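Molybdate binding protein II (Clostridium pasteurianum, PDB 1GUT) binds molybdate as a small molbindin that assembles into a hexamer and takes up its oxyanion ligand passively. Local coordinates at the interface of chains A and B and the interface of chains A and C. Sequence-based numbering; all coordinates share one arbitrary frame. Chains: chain A/B/C, Molybdate binding protein II.

Contact 1: the interface of chains A and B. Residues chain A 17-19, 22-24, 38; chain B 20-22, 40, 42.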
loop_
_atom_site.group_PDB
_atom_site.type_symbol
_atom_site.label_atom_id
_atom_site.label_comp_id
_atom_site.label_asym_id
_atom_site.label_seq_id
_atom_site.Cartn_x
_atom_site.Cartn_y
_atom_site.Cartn_z
ATOM N N LYS A 17 -3.752 -13.670 16.017
ATOM C CA LYS A 17 -2.418 -13.917 16.562
ATOM C C LYS A 17 -1.812 -12.561 16.843
ATOM O O LYS A 17 -1.649 -11.756 15.937
ATOM C CB LYS A 17 -1.576 -14.720 15.560
ATOM C CG LYS A 17 -0.158 -15.022 16.043
ATOM C CD LYS A 17 0.537 -16.074 15.164
ATOM C CE LYS A 17 0.741 -15.597 13.714
ATOM N NZ LYS A 17 1.472 -16.604 12.850
ATOM N N LYS A 18 -1.492 -12.297 18.097
ATOM C CA LYS A 18 -0.959 -11.021 18.498
ATOM C C LYS A 18 0.545 -11.018 18.544
ATOM O O LYS A 18 1.173 -11.937 19.052
ATOM C CB LYS A 18 -1.469 -10.679 19.904
ATOM C CG LYS A 18 -2.955 -10.449 19.954
ATOM C CD LYS A 18 -3.479 -10.177 21.364
ATOM C CE LYS A 18 -5.006 -9.987 21.336
ATOM N NZ LYS A 18 -5.576 -9.648 22.681
ATOM N N GLY A 19 1.116 -9.965 17.994
ATOM C CA GLY A 19 2.554 -9.764 18.059
ATOM C C GLY A 19 2.820 -8.625 19.031
ATOM O O GLY A 19 2.002 -8.316 19.896
ATOM N N THR A 22 2.135 -5.588 15.834
ATOM C CA THR A 22 1.003 -5.851 14.961
ATOM C C THR A 22 0.275 -7.097 15.415
ATOM O O THR A 22 0.661 -7.754 16.385
ATOM C CB THR A 22 1.472 -6.094 13.513
ATOM O OG1 THR A 22 2.358 -7.227 13.491
ATOM C CG2 THR A 22 2.321 -4.923 13.000
ATOM N N ALA A 23 -0.821 -7.371 14.729
ATOM C CA ALA A 23 -1.632 -8.549 14.990
ATOM C C ALA A 23 -2.213 -9.011 13.683
ATOM O O ALA A 23 -2.540 -8.207 12.823
ATOM C CB ALA A 23 -2.773 -8.233 15.967
ATOM N N GLU A 24 -2.347 -10.322 13.564
ATOM C CA GLU A 24 -2.897 -10.959 12.384
ATOM C C GLU A 24 -4.309 -11.408 12.705
ATOM O O GLU A 24 -4.533 -12.159 13.647
ATOM C CB GLU A 24 -2.037 -12.152 11.968
ATOM C CG GLU A 24 -2.532 -12.811 10.672
ATOM C CD GLU A 24 -1.773 -14.079 10.354
ATOM O OE1 GLU A 24 -0.550 -14.077 10.501
ATOM O OE2 GLU A 24 -2.392 -15.085 9.952
ATOM N N ILE A 38 -3.319 -7.665 8.610
ATOM C CA ILE A 38 -2.303 -7.387 9.625
ATOM C C ILE A 38 -2.498 -5.925 9.998
ATOM O O ILE A 38 -2.353 -5.039 9.148
ATOM C CB ILE A 38 -0.876 -7.729 9.144
ATOM C CG1 ILE A 38 -0.768 -9.239 9.005
ATOM C CG2 ILE A 38 0.210 -7.166 10.106
ATOM C CD1 ILE A 38 0.531 -9.711 8.363
ATOM N N VAL B 20 6.922 -12.619 15.157
ATOM C CA VAL B 20 5.802 -13.423 15.626
ATOM C C VAL B 20 4.684 -13.459 14.590
ATOM O O VAL B 20 4.064 -14.496 14.345
ATOM C CB VAL B 20 5.301 -12.881 16.986
ATOM C CG1 VAL B 20 3.995 -13.514 17.378
ATOM C CG2 VAL B 20 6.362 -13.138 18.040
ATOM N N VAL B 21 4.478 -12.326 13.930
ATOM C CA VAL B 21 3.426 -12.198 12.946
ATOM C C VAL B 21 3.994 -12.036 11.552
ATOM O O VAL B 21 3.408 -12.519 10.581
ATOM C CB VAL B 21 2.551 -10.924 13.280
ATOM C CG1 VAL B 21 1.606 -10.585 12.164
ATOM C CG2 VAL B 21 1.809 -11.095 14.596
ATOM N N THR B 22 5.138 -11.366 11.446
ATOM C CA THR B 22 5.723 -11.125 10.129
ATOM C C THR B 22 7.148 -11.623 10.090
ATOM O O THR B 22 7.680 -12.114 11.081
ATOM C CB THR B 22 5.770 -9.619 9.806
ATOM O OG1 THR B 22 6.504 -8.944 10.838
ATOM C CG2 THR B 22 4.399 -8.997 9.875
ATOM N N SER B 40 3.979 -12.129 5.889
ATOM C CA SER B 40 3.552 -12.837 7.075
ATOM C C SER B 40 4.440 -14.034 7.367
ATOM O O SER B 40 5.006 -14.638 6.455
ATOM C CB SER B 40 2.111 -13.314 6.909
ATOM O OG SER B 40 2.047 -14.410 6.013
ATOM N N ASP B 42 3.393 -16.842 8.305
ATOM C CA ASP B 42 2.737 -18.001 7.722
ATOM C C ASP B 42 3.228 -18.239 6.299
ATOM O O ASP B 42 3.404 -19.370 5.877
ATOM C CB ASP B 42 1.228 -17.771 7.642
ATOM C CG ASP B 42 0.550 -17.708 8.997
ATOM O OD1 ASP B 42 1.119 -18.186 10.006
ATOM O OD2 ASP B 42 -0.586 -17.197 9.132
HETATM O O HOH W 1 5.228 -6.842 12.573
HETATM O O HOH W 2 1.893 -15.055 10.378
#
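B:Val21, in the turn just before strand 22-29 of chain B, points its two methyls at the turn end of the corresponding hairpin in chain A and at A:Ile38 of strand 34-40. Its CG1 is anti to the backbone N (chi1 169°) and faces A:Ile38, whose CD1 meets it tip to tip at 4.0 Å; the same methyl also packs against CB of A:Glu24. The other branch, CG2, turns away to rest on the backbone of A:Gly19, 3.8 Å from its CA. A:Thr22 crosses the valine obliquely, and its hydroxyl OG1 and that of B:Thr22 each lie 3.0 Å from a shared water.

Beside this apolar centre lies a charged cluster. A:Lys17 starts with CG anti to the backbone N and bends at chi3 (64°), so that its ammonium NZ comes tip to tip with B:Asp42 in a salt bridge, 3.3 Å from OD1, and weak as a hydrogen bond. The extended A:Glu24 reaches the same aspartate tip to tip with its carboxylate turned 81° from the other. OE2 of A:Glu24 and OD2 of B:Asp42 are 2.9 Å apart, which would be repulsive if both groups were ionised; a shared proton may relieve it, and the lysine probably tempers the charge. A second water ties the cluster together, meeting NZ of A:Lys17, O of B:Val21 and N of B:Asp42, and approaching OE1 of A:Glu24 to 2.6 Å.

Contact 2: the interface of chains A and C. Residues chain A 35-37, 57-60, 63-64; chain C 7, 9, 35, 59, 61, 63-65.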
loop_
_atom_site.group_PDB
_atom_site.type_symbol
_atom_site.label_atom_id
_atom_site.label_comp_id
_atom_site.label_asym_id
_atom_site.label_seq_id
_atom_site.Cartn_x
_atom_site.Cartn_y
_atom_site.Cartn_z
ATOM N N ILE A 35 -10.116 -14.012 4.679
ATOM C CA ILE A 35 -9.420 -12.747 4.458
ATOM C C ILE A 35 -8.502 -12.570 5.648
ATOM O O ILE A 35 -8.923 -12.690 6.792
ATOM C CB ILE A 35 -10.396 -11.548 4.394
ATOM C CG1 ILE A 35 -11.243 -11.610 3.117
ATOM C CG2 ILE A 35 -9.592 -10.218 4.535
ATOM C CD1 ILE A 35 -10.476 -11.300 1.861
ATOM N N THR A 36 -7.232 -12.288 5.373
ATOM C CA THR A 36 -6.213 -12.088 6.398
ATOM C C THR A 36 -5.802 -10.623 6.410
ATOM O O THR A 36 -5.541 -10.018 5.363
ATOM C CB THR A 36 -5.002 -12.969 6.090
ATOM O OG1 THR A 36 -5.419 -14.338 6.082
ATOM C CG2 THR A 36 -3.936 -12.881 7.193
ATOM N N SER A 37 -5.731 -10.073 7.615
ATOM C CA SER A 37 -5.391 -8.678 7.829
ATOM C C SER A 37 -4.285 -8.556 8.847
ATOM O O SER A 37 -4.285 -9.269 9.845
ATOM C CB SER A 37 -6.622 -7.982 8.426
ATOM O OG SER A 37 -6.350 -6.658 8.856
ATOM N N ALA A 57 -13.903 -6.376 6.627
ATOM C CA ALA A 57 -12.592 -6.089 6.029
ATOM C C ALA A 57 -12.795 -4.993 4.986
ATOM O O ALA A 57 -13.757 -5.029 4.201
ATOM C CB ALA A 57 -12.050 -7.355 5.361
ATOM N N VAL A 58 -11.885 -4.022 4.953
ATOM C CA VAL A 58 -11.974 -2.905 3.998
ATOM C C VAL A 58 -10.642 -2.767 3.267
ATOM O O VAL A 58 -9.575 -2.823 3.889
ATOM C CB VAL A 58 -12.311 -1.576 4.740
ATOM C CG1 VAL A 58 -12.373 -0.418 3.750
ATOM C CG2 VAL A 58 -13.645 -1.665 5.501
ATOM N N VAL A 59 -10.693 -2.564 1.950
ATOM C CA VAL A 59 -9.449 -2.462 1.162
ATOM C C VAL A 59 -9.546 -1.341 0.135
ATOM O O VAL A 59 -10.523 -1.245 -0.586
ATOM C CB VAL A 59 -9.167 -3.766 0.353
ATOM C CG1 VAL A 59 -7.818 -3.690 -0.358
ATOM C CG2 VAL A 59 -9.234 -5.005 1.237
ATOM N N LYS A 60 -8.548 -0.476 0.085
ATOM C CA LYS A 60 -8.570 0.574 -0.940
ATOM C C LYS A 60 -8.411 -0.085 -2.314
ATOM O O LYS A 60 -7.567 -0.972 -2.478
ATOM C CB LYS A 60 -7.437 1.590 -0.700
ATOM C CG LYS A 60 -7.587 2.864 -1.523
ATOM C CD LYS A 60 -6.455 3.824 -1.168
ATOM C CE LYS A 60 -6.622 5.174 -1.860
ATOM N NZ LYS A 60 -6.418 5.140 -3.335
ATOM N N ASP A 63 -5.063 -0.979 -3.947
ATOM C CA ASP A 63 -4.207 -2.025 -3.384
ATOM C C ASP A 63 -4.609 -3.405 -3.889
ATOM O O ASP A 63 -4.052 -4.403 -3.459
ATOM C CB ASP A 63 -4.314 -2.055 -1.868
ATOM C CG ASP A 63 -3.635 -0.871 -1.223
ATOM O OD1 ASP A 63 -2.647 -0.351 -1.809
ATOM O OD2 ASP A 63 -4.048 -0.398 -0.138
ATOM N N VAL A 64 -5.593 -3.491 -4.771
ATOM C CA VAL A 64 -6.014 -4.812 -5.245
ATOM C C VAL A 64 -5.334 -5.178 -6.573
ATOM O O VAL A 64 -5.606 -4.554 -7.598
ATOM C CB VAL A 64 -7.546 -4.873 -5.416
ATOM C CG1 VAL A 64 -7.990 -6.270 -5.864
ATOM C CG2 VAL A 64 -8.252 -4.500 -4.102
ATOM N N ASN C 7 -4.361 -13.049 0.627
ATOM C CA ASN C 7 -5.720 -12.893 0.115
ATOM C C ASN C 7 -5.727 -13.071 -1.383
ATOM O O ASN C 7 -5.193 -12.240 -2.114
ATOM C CB ASN C 7 -6.250 -11.526 0.507
ATOM C CG ASN C 7 -6.212 -11.349 1.983
ATOM O OD1 ASN C 7 -6.922 -12.062 2.699
ATOM N ND2 ASN C 7 -5.329 -10.469 2.465
ATOM N N LEU C 9 -8.583 -14.027 -4.017
ATOM C CA LEU C 9 -10.010 -14.216 -4.184
ATOM C C LEU C 9 -10.382 -14.387 -5.643
ATOM O O LEU C 9 -10.292 -13.453 -6.434
ATOM C CB LEU C 9 -10.731 -12.985 -3.599
ATOM C CG LEU C 9 -10.159 -12.510 -2.267
ATOM C CD1 LEU C 9 -10.786 -11.201 -1.909
ATOM C CD2 LEU C 9 -10.496 -13.558 -1.241
ATOM N N ILE C 35 -15.462 -6.948 -5.360
ATOM C CA ILE C 35 -14.241 -6.247 -5.003
ATOM C C ILE C 35 -13.789 -5.434 -6.207
ATOM O O ILE C 35 -13.786 -5.914 -7.328
ATOM C CB ILE C 35 -13.160 -7.204 -4.411
ATOM C CG1 ILE C 35 -11.982 -6.403 -3.829
ATOM C CG2 ILE C 35 -12.690 -8.221 -5.436
ATOM C CD1 ILE C 35 -10.938 -7.251 -3.047
ATOM N N VAL C 59 -4.542 -9.437 -2.573
ATOM C CA VAL C 59 -4.353 -8.356 -1.624
ATOM C C VAL C 59 -3.429 -8.738 -0.487
ATOM O O VAL C 59 -3.575 -9.807 0.113
ATOM C CB VAL C 59 -5.726 -7.939 -1.020
ATOM C CG1 VAL C 59 -5.575 -6.745 -0.090
ATOM C CG2 VAL C 59 -6.722 -7.591 -2.124
ATOM N N SER C 61 -1.979 -8.704 3.211
ATOM C CA SER C 61 -2.667 -8.584 4.494
ATOM C C SER C 61 -2.509 -7.193 5.130
ATOM O O SER C 61 -3.410 -6.735 5.804
ATOM C CB SER C 61 -2.156 -9.639 5.481
ATOM O OG SER C 61 -2.316 -10.937 4.944
ATOM N N ASP C 63 -2.659 -4.516 3.750
ATOM C CA ASP C 63 -3.546 -3.542 3.118
ATOM C C ASP C 63 -4.995 -3.752 3.508
ATOM O O ASP C 63 -5.874 -3.047 3.027
ATOM C CB ASP C 63 -3.431 -3.585 1.588
ATOM C CG ASP C 63 -2.165 -2.932 1.095
ATOM O OD1 ASP C 63 -1.593 -2.078 1.829
ATOM O OD2 ASP C 63 -1.688 -3.200 -0.007
ATOM N N VAL C 64 -5.263 -4.712 4.383
ATOM C CA VAL C 64 -6.653 -4.945 4.780
ATOM C C VAL C 64 -6.931 -4.251 6.110
ATOM O O VAL C 64 -6.236 -4.524 7.104
ATOM C CB VAL C 64 -6.970 -6.442 4.926
ATOM C CG1 VAL C 64 -8.445 -6.637 5.352
ATOM C CG2 VAL C 64 -6.673 -7.191 3.603
ATOM N N MET C 65 -7.883 -3.310 6.108
ATOM C CA MET C 65 -8.287 -2.623 7.329
ATOM C C MET C 65 -9.463 -3.358 7.922
ATOM O O MET C 65 -10.165 -4.084 7.216
ATOM C CB MET C 65 -8.693 -1.183 7.022
ATOM C CG MET C 65 -7.514 -0.334 6.612
ATOM S SD MET C 65 -8.029 1.185 5.829
ATOM C CE MET C 65 -8.662 0.562 4.226
HETATM O O HOH W 3 -6.127 -0.782 1.528
HETATM O O HOH W 4 -2.350 -5.371 -1.541
HETATM O O HOH W 5 -0.873 -2.623 -3.133
#
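Strands 34-40 and 54-58 of chain A, with the segment 59-64 that follows the latter, meet the beginning of strand 7-18, the end of strand 54-59, the 3-10 helix 61-63, C:Val64 and the C-terminal strand 65-67 of chain C, with C:Ile35 of strand 34-40 at the margin. The side-chain amide of C:Asn7 lies across A:Ile35 at about a right angle and reads the backbone of A:Thr36 much as a neighbouring strand would. Its OD1 receives the N-H of A:Thr36 on a lone pair (2.7 Å), while its ND2 gives a nearly in-plane bond to O of A:Thr36 (2.9 Å). ND2 also donates to O of C:Val59 in its own chain at 3.0 Å, from above that carbonyl plane, so the amide's rotation is fixed.

C:Val64 presses CG1 between CB of A:Ala57 (3.7 Å) and CB of A:Ser37. The hydroxyl OG of A:Ser37, anti to its backbone N (chi1 172°), donates to O of C:Val64 at 2.8 Å from above the carbonyl plane. A:Val59 and C:Val59 touch tip to tip through their CG1 methyls, 3.8 Å apart. Nearby, the carboxylates of A:Asp63 and C:Asp63 stack with planes 9° apart and CG atoms 3.4 Å from each other; waters link both residues, which may ease their likely repulsion. Antiparallel bonding of A:Val58 with C:Met65 adds the C-terminal strand of chain C to the edge of strand 54-58 in chain A, placing the site where the two subunits' sheets are joined.

About 15 Å separates the C-alpha centres of contact 1 and contact 2, and strand 34-40 of chain A serves both: A:Ile38 belongs to contact 1, and the three residues just before it belong to contact 2. Neighbouring residues of one strand thus face different chains, although most of contact 1 comes from the hairpin of strands 8-18 and 22-29. Contact 2 is part of a two-fold interface with backbone pairing between chains, whereas contact 1 is part of an interface without exact two-fold symmetry, built on a hairpin turn and a charged cluster. Together they suggest how dimers could be joined further into the six-chain assembly of this molbindin.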